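Local coordinates for mandelate racemase/muconate lactonizing protein (Paenibacillus sp., PDB 3V5C) that probably catalyses the magnesium-dependent dehydration of galacturonate within the enolase superfamily, at residues 87-90 with 91-94; 178-181 with 182-186; 373-376 with 377-381. The protein carries 1 engineered substitution. All blocks are in the same frame, centred on the assembly; numbering follows the deposited sequence.

Contact 1 (87-90 with 91-94); sequences LREA and YRLQ
Leu87 and Arg92 make the tight, buried half of this contact. The extended Arg92 side chain runs back past Leu87, and its NE and NH2 grip Leu87 O side-on, both bonds ending on that one carbonyl oxygen. NE to Leu87 O is 2.8 Å and NH2 to Leu87 O 3.1 Å, with the oxygen only 4° out of the guanidinium plane. Leu87 CD2 packs 3.9 Å from Arg92 CA. Gln94, also buried, is held by its NE2 bond to His63 O. Here the chain turns into helix 92-107 of the N-terminal domain: Tyr91 N bonds to Arg88 O (2.9 Å) and Arg92 N to Glu89 O, the latter long at 3.3 Å. A water takes the Leu93 N-H and lies within bonding distance of Glu89 O and Gln94 OE1, though it need not donate to both at once. With a leucine in place of Arg92, Leu87 O would probably lose both side-chain donors, and Glu296 on barrel helix 291-303 its salt-bridge mate.

The looser, more exposed side belongs to Glu89 and Arg88. Arg88 CB meets the edge of the Tyr91 ring, 3.8 Å from CD2. Glu89 OE1 lies over a guanidinium face, 3.5 Å from Arg92 NH1, a pairing of charges without a directed N-H; a second water links the same two atoms.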
ATOM      1  N   LEU A  87     -18.177  -8.931  -1.991  1.00 20.95           N
ATOM      2  CA  LEU A  87     -18.596  -8.348  -0.726  1.00 16.59           C
ATOM      3  C   LEU A  87     -19.307  -7.036  -0.983  1.00 18.18           C
ATOM      4  O   LEU A  87     -18.783  -6.158  -1.688  1.00 17.89           O
ATOM      5  CB  LEU A  87     -17.389  -8.118   0.171  1.00 18.65           C
ATOM      6  CG  LEU A  87     -17.745  -7.637   1.561  1.00 18.44           C
ATOM      7  CD1 LEU A  87     -18.428  -8.764   2.331  1.00 20.76           C
ATOM      8  CD2 LEU A  87     -16.479  -7.219   2.278  1.00 19.72           C
ATOM      9  N   ARG A  88     -20.507  -6.895  -0.422  1.00 16.17           N
ATOM     10  CA  ARG A  88     -21.291  -5.690  -0.651  1.00 15.91           C
ATOM     11  C   ARG A  88     -20.571  -4.442  -0.146  1.00 19.19           C
ATOM     12  O   ARG A  88     -19.964  -4.439   0.931  1.00 15.88           O
ATOM     13  CB  ARG A  88     -22.685  -5.786  -0.021  1.00 19.54           C
ATOM     14  CG  ARG A  88     -23.604  -6.771  -0.723  1.00 24.16           C
ATOM     15  CD  ARG A  88     -24.867  -6.952   0.076  1.00 25.20           C
ATOM     16  NE  ARG A  88     -25.640  -8.096  -0.385  1.00 32.04           N
ATOM     17  CZ  ARG A  88     -26.648  -8.014  -1.241  1.00 38.04           C
ATOM     18  NH1 ARG A  88     -26.999  -6.835  -1.735  1.00 42.18           N
ATOM     19  NH2 ARG A  88     -27.303  -9.110  -1.602  1.00 36.56           N
ATOM     20  N   GLU A  89     -20.670  -3.397  -0.959  1.00 18.72           N
ATOM     21  CA  GLU A  89     -20.089  -2.087  -0.702  1.00 16.63           C
ATOM     22  C   GLU A  89     -20.247  -1.633   0.748  1.00 16.01           C
ATOM     23  O   GLU A  89     -19.307  -1.118   1.360  1.00 16.87           O
ATOM     24  CB  GLU A  89     -20.754  -1.061  -1.630  1.00 18.78           C
ATOM     25  CG  GLU A  89     -20.274   0.338  -1.428  1.00 30.77           C
ATOM     26  CD  GLU A  89     -18.917   0.569  -2.050  1.00 32.02           C
ATOM     27  OE1 GLU A  89     -18.467  -0.295  -2.843  1.00 26.05           O
ATOM     28  OE2 GLU A  89     -18.308   1.619  -1.750  1.00 43.19           O
ATOM     29  N   ALA A  90     -21.435  -1.835   1.297  1.00 15.16           N
ATOM     30  CA  ALA A  90     -21.750  -1.356   2.643  1.00 14.96           C
ATOM     31  C   ALA A  90     -20.881  -1.960   3.747  1.00 13.61           C
ATOM     32  O   ALA A  90     -20.808  -1.402   4.843  1.00 15.96           O
ATOM     33  CB  ALA A  90     -23.230  -1.590   2.951  1.00 23.85           C
ATOM     34  N   TYR A  91     -20.220  -3.077   3.460  1.00 14.71           N
ATOM     35  CA  TYR A  91     -19.463  -3.804   4.488  1.00 13.08           C
ATOM     36  C   TYR A  91     -17.952  -3.757   4.295  1.00 15.08           C
ATOM     37  O   TYR A  91     -17.191  -4.263   5.134  1.00 12.67           O
ATOM     38  CB  TYR A  91     -19.871  -5.282   4.527  1.00 13.64           C
ATOM     39  CG  TYR A  91     -21.339  -5.533   4.775  1.00 15.27           C
ATOM     40  CD1 TYR A  91     -21.884  -5.361   6.043  1.00 17.63           C
ATOM     41  CD2 TYR A  91     -22.168  -5.959   3.757  1.00 16.21           C
ATOM     42  CE1 TYR A  91     -23.228  -5.596   6.282  1.00 23.04           C
ATOM     43  CE2 TYR A  91     -23.516  -6.192   3.986  1.00 18.46           C
ATOM     44  CZ  TYR A  91     -24.035  -6.009   5.254  1.00 23.32           C
ATOM     45  OH  TYR A  91     -25.379  -6.237   5.499  1.00 22.61           O
ATOM     46  N   ARG A  92     -17.511  -3.179   3.182  1.00 12.53           N
ATOM     47  CA  ARG A  92     -16.115  -3.333   2.768  1.00 12.38           C
ATOM     48  C   ARG A  92     -15.099  -2.719   3.728  1.00 10.90           C
ATOM     49  O   ARG A  92     -14.242  -3.428   4.253  1.00 11.80           O
ATOM     50  CB  ARG A  92     -15.920  -2.765   1.365  1.00 11.92           C
ATOM     51  CG  ARG A  92     -16.624  -3.592   0.313  1.00 12.52           C
ATOM     52  CD  ARG A  92     -16.485  -3.005  -1.079  1.00 12.44           C
ATOM     53  NE  ARG A  92     -17.182  -3.859  -2.033  1.00 15.35           N
ATOM     54  CZ  ARG A  92     -17.070  -3.759  -3.350  1.00 15.26           C
ATOM     55  NH1 ARG A  92     -16.299  -2.814  -3.889  1.00 16.23           N
ATOM     56  NH2 ARG A  92     -17.746  -4.597  -4.135  1.00 18.27           N
ATOM     57  N   LEU A  93     -15.190  -1.415   3.956  1.00 12.60           N
ATOM     58  CA  LEU A  93     -14.188  -0.733   4.777  1.00 10.37           C
ATOM     59  C   LEU A  93     -14.176  -1.275   6.211  1.00 11.60           C
ATOM     60  O   LEU A  93     -13.119  -1.359   6.848  1.00 11.30           O
ATOM     61  CB  LEU A  93     -14.425   0.771   4.796  1.00 13.19           C
ATOM     62  CG  LEU A  93     -14.484   1.458   3.431  1.00 13.41           C
ATOM     63  CD1 LEU A  93     -14.849   2.929   3.592  1.00 15.42           C
ATOM     64  CD2 LEU A  93     -13.158   1.257   2.655  1.00 14.63           C
ATOM     65  N   GLN A  94     -15.353  -1.645   6.704  1.00 12.52           N
ATOM     66  CA  GLN A  94     -15.518  -2.054   8.089  1.00 13.65           C
ATOM     67  C   GLN A  94     -15.106  -3.503   8.313  1.00 12.40           C
ATOM     68  O   GLN A  94     -14.515  -3.830   9.340  1.00 12.23           O
ATOM     69  CB  GLN A  94     -16.984  -1.904   8.493  1.00 13.45           C
ATOM     70  CG  GLN A  94     -17.494  -0.469   8.509  1.00 15.01           C
ATOM     71  CD  GLN A  94     -17.960   0.032   7.146  1.00 16.38           C
ATOM     72  OE1 GLN A  94     -17.972  -0.705   6.151  1.00 14.72           O
ATOM     73  NE2 GLN A  94     -18.341   1.305   7.097  1.00 20.54           N
TER
HETATM   74  O   HOH W   1     -17.884   0.058   3.461  1.00 16.92           O
HETATM   75  O   HOH W   2     -15.803  -0.160  -3.089  1.00 17.02           O

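Contact 2 (178-181 with 182-186); sequences MPLW and EGTKR
Met178 reaches across the first turn of helix 180-198 and brings its methyl group up against two charged side chains. The chain bends at its last torsion (chi3 66°), which turns CE onto one face of the Arg186 guanidinium, 3.9 Å from NH2 and offset toward the rim of that flat group. The same methyl lies 3.5 Å from Glu182 OE2, the methionine and glutamate chains crossing at about a right angle. Glu182 also runs alongside Pro179, both pointing the same way, with OE1 3.9 Å from Pro179 CG. A side chain at Gly183 would crowd Met178 CB and Pro179 O; as it is, Gly183 CA lies 4.0 Å from the sulfur SD of Met178.

On another side of the turn, Thr184 folds its hydroxyl back onto the backbone. OG1 lies anti to its own carbonyl carbon (chi1 -52°) and donates to Leu180 O at 2.8 Å. Thr184 N donates to that oxygen as well (3.1 Å), and the two donors arrive from opposite faces of the carbonyl plane, a double grip on one acceptor. Trp181 is exposed, with Leu180 CD2 over one face of its ring. Gly183 N to Pro179 O (2.8 Å) is the first backbone bond of the helix described here, Pro179 holding the N-cap position.

Arg186 is fixed beyond this turn by a salt bridge to Asp139 and a hydrogen bond to Leu142 O. Leu180 and Thr184 pack on Leu216 of helix 214-223, so that the start of helix 180-198, the helix of the beta-alpha-beta unit between strands 167-170 and 204-207, rests against the next helix of the barrel.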
ATOM      1  N   MET A 178      12.219  23.791   2.007  1.00 12.81           N
ATOM      2  CA  MET A 178      13.480  24.443   1.660  1.00 14.85           C
ATOM      3  C   MET A 178      13.193  25.467   0.581  1.00 14.35           C
ATOM      4  O   MET A 178      12.161  25.397  -0.073  1.00 13.72           O
ATOM      5  CB  MET A 178      14.477  23.429   1.091  1.00 14.62           C
ATOM      6  CG  MET A 178      14.982  22.367   2.047  1.00 17.60           C
ATOM      7  SD  MET A 178      16.242  21.361   1.255  1.00 15.83           S
ATOM      8  CE  MET A 178      17.563  22.573   1.032  1.00 17.23           C
ATOM      9  N   PRO A 179      14.109  26.417   0.374  1.00 13.25           N
ATOM     10  CA  PRO A 179      13.973  27.365  -0.732  1.00 16.40           C
ATOM     11  C   PRO A 179      13.823  26.581  -2.028  1.00 13.95           C
ATOM     12  O   PRO A 179      14.411  25.509  -2.198  1.00 14.84           O
ATOM     13  CB  PRO A 179      15.295  28.133  -0.694  1.00 17.94           C
ATOM     14  CG  PRO A 179      15.662  28.112   0.769  1.00 19.50           C
ATOM     15  CD  PRO A 179      15.284  26.712   1.215  1.00 14.89           C
ATOM     16  N   LEU A 180      13.008  27.115  -2.930  1.00 13.89           N
ATOM     17  CA  LEU A 180      12.632  26.418  -4.151  1.00 15.37           C
ATOM     18  C   LEU A 180      13.799  25.832  -4.952  1.00 13.82           C
ATOM     19  O   LEU A 180      13.839  24.633  -5.236  1.00 13.30           O
ATOM     20  CB  LEU A 180      11.835  27.369  -5.037  1.00 19.69           C
ATOM     21  CG  LEU A 180      11.361  26.798  -6.364  1.00 18.17           C
ATOM     22  CD1 LEU A 180      10.350  25.693  -6.126  1.00 22.19           C
ATOM     23  CD2 LEU A 180      10.774  27.909  -7.231  1.00 22.23           C
ATOM     24  N   TRP A 181      14.746  26.675  -5.331  1.00 15.29           N
ATOM     25  CA  TRP A 181      15.813  26.225  -6.210  1.00 14.26           C
ATOM     26  C   TRP A 181      16.804  25.292  -5.505  1.00 12.62           C
ATOM     27  O   TRP A 181      17.178  24.266  -6.055  1.00 16.10           O
ATOM     28  CB  TRP A 181      16.501  27.424  -6.869  1.00 17.56           C
ATOM     29  CG  TRP A 181      15.505  28.260  -7.617  1.00 21.86           C
ATOM     30  CD1 TRP A 181      15.070  29.511  -7.284  1.00 30.23           C
ATOM     31  CD2 TRP A 181      14.774  27.883  -8.793  1.00 26.54           C
ATOM     32  NE1 TRP A 181      14.134  29.945  -8.190  1.00 32.72           N
ATOM     33  CE2 TRP A 181      13.934  28.966  -9.127  1.00 27.77           C
ATOM     34  CE3 TRP A 181      14.758  26.745  -9.600  1.00 28.07           C
ATOM     35  CZ2 TRP A 181      13.091  28.946 -10.238  1.00 28.88           C
ATOM     36  CZ3 TRP A 181      13.912  26.723 -10.705  1.00 31.50           C
ATOM     37  CH2 TRP A 181      13.091  27.816 -11.011  1.00 28.57           C
ATOM     38  N   GLU A 182      17.212  25.652  -4.293  1.00 13.68           N
ATOM     39  CA  GLU A 182      18.106  24.803  -3.516  1.00 15.58           C
ATOM     40  C   GLU A 182      17.479  23.440  -3.257  1.00 15.51           C
ATOM     41  O   GLU A 182      18.140  22.421  -3.376  1.00 14.08           O
ATOM     42  CB  GLU A 182      18.432  25.461  -2.184  1.00 15.99           C
ATOM     43  CG  GLU A 182      19.446  24.673  -1.392  1.00 22.13           C
ATOM     44  CD  GLU A 182      19.680  25.220  -0.001  1.00 24.74           C
ATOM     45  OE1 GLU A 182      19.148  26.309   0.332  1.00 27.39           O
ATOM     46  OE2 GLU A 182      20.395  24.539   0.766  1.00 24.78           O
ATOM     47  N   GLY A 183      16.201  23.433  -2.899  1.00 12.15           N
ATOM     48  CA  GLY A 183      15.527  22.179  -2.586  1.00 12.58           C
ATOM     49  C   GLY A 183      15.444  21.270  -3.799  1.00 10.99           C
ATOM     50  O   GLY A 183      15.558  20.038  -3.683  1.00 11.44           O
ATOM     51  N   THR A 184      15.207  21.863  -4.968  1.00 11.17           N
ATOM     52  CA  THR A 184      15.150  21.078  -6.194  1.00 11.42           C
ATOM     53  C   THR A 184      16.526  20.505  -6.565  1.00 13.29           C
ATOM     54  O   THR A 184      16.648  19.332  -6.953  1.00 11.24           O
ATOM     55  CB  THR A 184      14.510  21.896  -7.336  1.00 15.00           C
ATOM     56  OG1 THR A 184      13.253  22.420  -6.880  1.00 12.80           O
ATOM     57  CG2 THR A 184      14.275  21.036  -8.575  1.00 13.10           C
ATOM     58  N   LYS A 185      17.568  21.328  -6.458  1.00 13.30           N
ATOM     59  CA  LYS A 185      18.935  20.834  -6.648  1.00 15.24           C
ATOM     60  C   LYS A 185      19.243  19.668  -5.692  1.00 13.52           C
ATOM     61  O   LYS A 185      19.858  18.669  -6.081  1.00 13.93           O
ATOM     62  CB  LYS A 185      19.936  21.976  -6.453  1.00 15.92           C
ATOM     63  CG  LYS A 185      21.375  21.619  -6.798  1.00 25.62           C
ATOM     64  CD  LYS A 185      22.298  22.820  -6.552  1.00 33.60           C
ATOM     65  CE  LYS A 185      23.720  22.388  -6.221  1.00 31.13           C
ATOM     66  NZ  LYS A 185      24.466  23.488  -5.550  1.00 51.66           N
ATOM     67  N   ARG A 186      18.777  19.794  -4.455  1.00 11.64           N
ATOM     68  CA  ARG A 186      19.034  18.783  -3.422  1.00 12.88           C
ATOM     69  C   ARG A 186      18.263  17.505  -3.741  1.00 14.30           C
ATOM     70  O   ARG A 186      18.816  16.416  -3.606  1.00 11.95           O
ATOM     71  CB  ARG A 186      18.741  19.335  -2.011  1.00 13.98           C
ATOM     72  CG  ARG A 186      18.586  18.302  -0.879  1.00 16.52           C
ATOM     73  CD  ARG A 186      19.759  18.129   0.078  1.00 30.54           C
ATOM     74  NE  ARG A 186      20.283  19.338   0.734  1.00 22.16           N
ATOM     75  CZ  ARG A 186      20.136  19.671   2.022  1.00 22.35           C
ATOM     76  NH1 ARG A 186      19.419  18.933   2.881  1.00 16.93           N
ATOM     77  NH2 ARG A 186      20.733  20.771   2.462  1.00 18.82           N
TER

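Contact 3 (373-376 with 377-381); sequences LVTY and LINRS
Val374 and Ile378, both buried, form the apolar centre of this stretch of helix 371-380, one turn apart, with Val374 CG1 3.7 Å from Ile378 CD1. Ile378 carries CG1 anti to its carbonyl carbon (chi1 -70°), which swings that branch back over the preceding turn, close to Val374 O. Beside this pair Leu373 CG meets Leu377 CD1 at 4.2 Å, and the other branch of Leu377, CD2, lies 4.0 Å from Tyr376 CD2, so each branch of the leucine has its own neighbour, one aliphatic and one aromatic.

Farther out, Arg380 comes up to the tyrosine. Its CB lies over one face of the ring, and CD stands 3.5 Å from Tyr376 OH. In the conformer described the guanidinium and ring planes are 23° apart, but Arg380 has a second conformer, so the placing of its end is doubtful. At the polar edge Thr375 and Asn379 lie side by side and point the same way. Asn379 donates twice to Thr375 O, from ND2 at 3.1 Å and from its backbone N at 3.0 Å, reaching the oxygen from opposite faces of the carbonyl plane. The oxygen lies close to the plane of the asparagine amide. Thr375 OG1 instead bonds to Asp371 O and to Arg49.

Leu377 and Ile378 rest on Ala20 of strand 14-30, and Val374 touches Arg49 of strand 42-52. The arrangement is that of an amphipathic helix laid on an antiparallel sheet, here the C-terminal helix backing the sheet of the enolase-fold N-terminal domain.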
ATOM      1  N   LEU A 373      -3.880  -9.767  24.195  1.00 13.50           N
ATOM      2  CA  LEU A 373      -3.561  -8.353  24.121  1.00 13.25           C
ATOM      3  C   LEU A 373      -4.681  -7.604  23.422  1.00 10.52           C
ATOM      4  O   LEU A 373      -5.085  -6.520  23.851  1.00 12.81           O
ATOM      5  CB  LEU A 373      -2.243  -8.132  23.393  1.00 13.59           C
ATOM      6  CG  LEU A 373      -1.872  -6.656  23.230  1.00 14.25           C
ATOM      7  CD1 LEU A 373      -1.677  -5.954  24.575  1.00 17.80           C
ATOM      8  CD2 LEU A 373      -0.637  -6.485  22.360  1.00 17.56           C
ATOM      9  N   VAL A 374      -5.191  -8.174  22.340  1.00 12.07           N
ATOM     10  CA  VAL A 374      -6.287  -7.522  21.644  1.00 11.09           C
ATOM     11  C   VAL A 374      -7.499  -7.413  22.562  1.00 12.89           C
ATOM     12  O   VAL A 374      -8.163  -6.384  22.600  1.00 13.09           O
ATOM     13  CB  VAL A 374      -6.613  -8.249  20.354  1.00 10.80           C
ATOM     14  CG1 VAL A 374      -7.846  -7.648  19.719  1.00 13.74           C
ATOM     15  CG2 VAL A 374      -5.418  -8.157  19.422  1.00 13.66           C
ATOM     16  N   THR A 375      -7.784  -8.477  23.307  1.00 11.28           N
ATOM     17  CA  THR A 375      -8.897  -8.441  24.254  1.00 12.81           C
ATOM     18  C   THR A 375      -8.730  -7.309  25.278  1.00 12.02           C
ATOM     19  O   THR A 375      -9.668  -6.566  25.552  1.00 13.90           O
ATOM     20  CB  THR A 375      -9.076  -9.786  24.956  1.00 12.55           C
ATOM     21  OG1 THR A 375      -9.538 -10.742  23.996  1.00 13.77           O
ATOM     22  CG2 THR A 375     -10.109  -9.678  26.062  1.00 16.38           C
ATOM     23  N   TYR A 376      -7.524  -7.169  25.816  1.00 11.86           N
ATOM     24  CA  TYR A 376      -7.237  -6.076  26.734  1.00 14.16           C
ATOM     25  C   TYR A 376      -7.505  -4.708  26.105  1.00 13.96           C
ATOM     26  O   TYR A 376      -8.117  -3.843  26.728  1.00 14.93           O
ATOM     27  CB  TYR A 376      -5.785  -6.153  27.219  1.00 13.44           C
ATOM     28  CG  TYR A 376      -5.356  -4.934  28.008  1.00 14.83           C
ATOM     29  CD1 TYR A 376      -5.748  -4.765  29.324  1.00 18.31           C
ATOM     30  CD2 TYR A 376      -4.582  -3.942  27.421  1.00 16.57           C
ATOM     31  CE1 TYR A 376      -5.361  -3.653  30.055  1.00 17.73           C
ATOM     32  CE2 TYR A 376      -4.179  -2.825  28.141  1.00 22.13           C
ATOM     33  CZ  TYR A 376      -4.573  -2.688  29.464  1.00 24.22           C
ATOM     34  OH  TYR A 376      -4.190  -1.578  30.191  1.00 23.02           O
ATOM     35  N   LEU A 377      -7.029  -4.518  24.875  1.00 11.22           N
ATOM     36  CA  LEU A 377      -7.219  -3.257  24.173  1.00 12.62           C
ATOM     37  C   LEU A 377      -8.687  -2.974  23.830  1.00 14.10           C
ATOM     38  O   LEU A 377      -9.136  -1.828  23.886  1.00 14.20           O
ATOM     39  CB  LEU A 377      -6.373  -3.236  22.901  1.00 13.42           C
ATOM     40  CG  LEU A 377      -4.869  -3.182  23.209  1.00 15.32           C
ATOM     41  CD1 LEU A 377      -4.027  -3.269  21.935  1.00 15.37           C
ATOM     42  CD2 LEU A 377      -4.506  -1.935  24.006  1.00 20.29           C
ATOM     43  N   ILE A 378      -9.425  -4.015  23.463  1.00 13.25           N
ATOM     44  CA  ILE A 378     -10.854  -3.884  23.186  1.00 13.74           C
ATOM     45  C   ILE A 378     -11.547  -3.364  24.446  1.00 15.20           C
ATOM     46  O   ILE A 378     -12.334  -2.414  24.416  1.00 17.80           O
ATOM     47  CB  ILE A 378     -11.471  -5.255  22.811  1.00 16.40           C
ATOM     48  CG1 ILE A 378     -10.980  -5.705  21.434  1.00 15.97           C
ATOM     49  CG2 ILE A 378     -12.996  -5.184  22.824  1.00 17.82           C
ATOM     50  CD1 ILE A 378     -11.195  -7.216  21.152  1.00 14.36           C
ATOM     51  N   ASN A 379     -11.217  -3.983  25.569  1.00 17.83           N
ATOM     52  CA  ASN A 379     -11.912  -3.682  26.798  1.00 20.26           C
ATOM     53  C   ASN A 379     -11.516  -2.332  27.389  1.00 20.96           C
ATOM     54  O   ASN A 379     -12.346  -1.625  27.957  1.00 22.71           O
ATOM     55  CB  ASN A 379     -11.724  -4.840  27.774  1.00 20.16           C
ATOM     56  CG  ASN A 379     -12.762  -5.933  27.568  1.00 22.92           C
ATOM     57  OD1 ASN A 379     -13.784  -5.953  28.247  1.00 39.38           O
ATOM     58  ND2 ASN A 379     -12.519  -6.826  26.618  1.00 24.63           N
ATOM     59  N   ARG A 380     -10.248  -1.975  27.238  0.55 18.49           N
ATOM     60  CA  ARG A 380      -9.757  -0.721  27.775  0.55 19.15           C
ATOM     61  C   ARG A 380     -10.255   0.469  26.967  0.55 20.53           C
ATOM     62  O   ARG A 380     -10.849   1.397  27.512  0.55 21.52           O
ATOM     63  CB  ARG A 380      -8.231  -0.713  27.791  0.55 19.47           C
ATOM     64  CG  ARG A 380      -7.648   0.554  28.381  0.55 21.43           C
ATOM     65  CD  ARG A 380      -6.143   0.581  28.191  0.55 20.29           C
ATOM     66  NE  ARG A 380      -5.784   0.502  26.781  0.55 24.60           N
ATOM     67  CZ  ARG A 380      -5.469   1.554  26.034  0.55 29.26           C
ATOM     68  NH1 ARG A 380      -5.461   2.769  26.566  0.55 31.51           N
ATOM     69  NH2 ARG A 380      -5.153   1.392  24.758  0.55 27.20           N
ATOM     70  N   SER A 381     -10.011   0.427  25.662  1.00 17.56           N
ATOM     71  CA  SER A 381     -10.240   1.582  24.805  1.00 17.65           C
ATOM     72  C   SER A 381     -11.153   1.337  23.602  1.00 19.43           C
ATOM     73  O   SER A 381     -11.623   2.286  22.969  1.00 22.50           O
ATOM     74  CB  SER A 381      -8.903   2.118  24.300  1.00 22.51           C
ATOM     75  OG  SER A 381      -8.123   2.604  25.372  1.00 25.13           O
TER

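Overall arrangement
From the N terminus the three contacts come strictly in series, none nesting in or crossing another, and each closes a single turn. Contact 1 closes the turn that leads into helix 92-107, where the N-terminal domain meets barrel helix 291-303. Contact 2, at the start of helix 180-198, belongs to the beta/alpha barrel; its centre lies about 44 Å from that of contact 1, on the opposite side of the chain's centre. Contact 3 ends helix 371-380, after which strand 383-386 pairs with strand 14-30, bringing the chain's end back to the N-terminal sheet. Contacts 1 and 3 are closer, about 24 Å between centres, but do not touch.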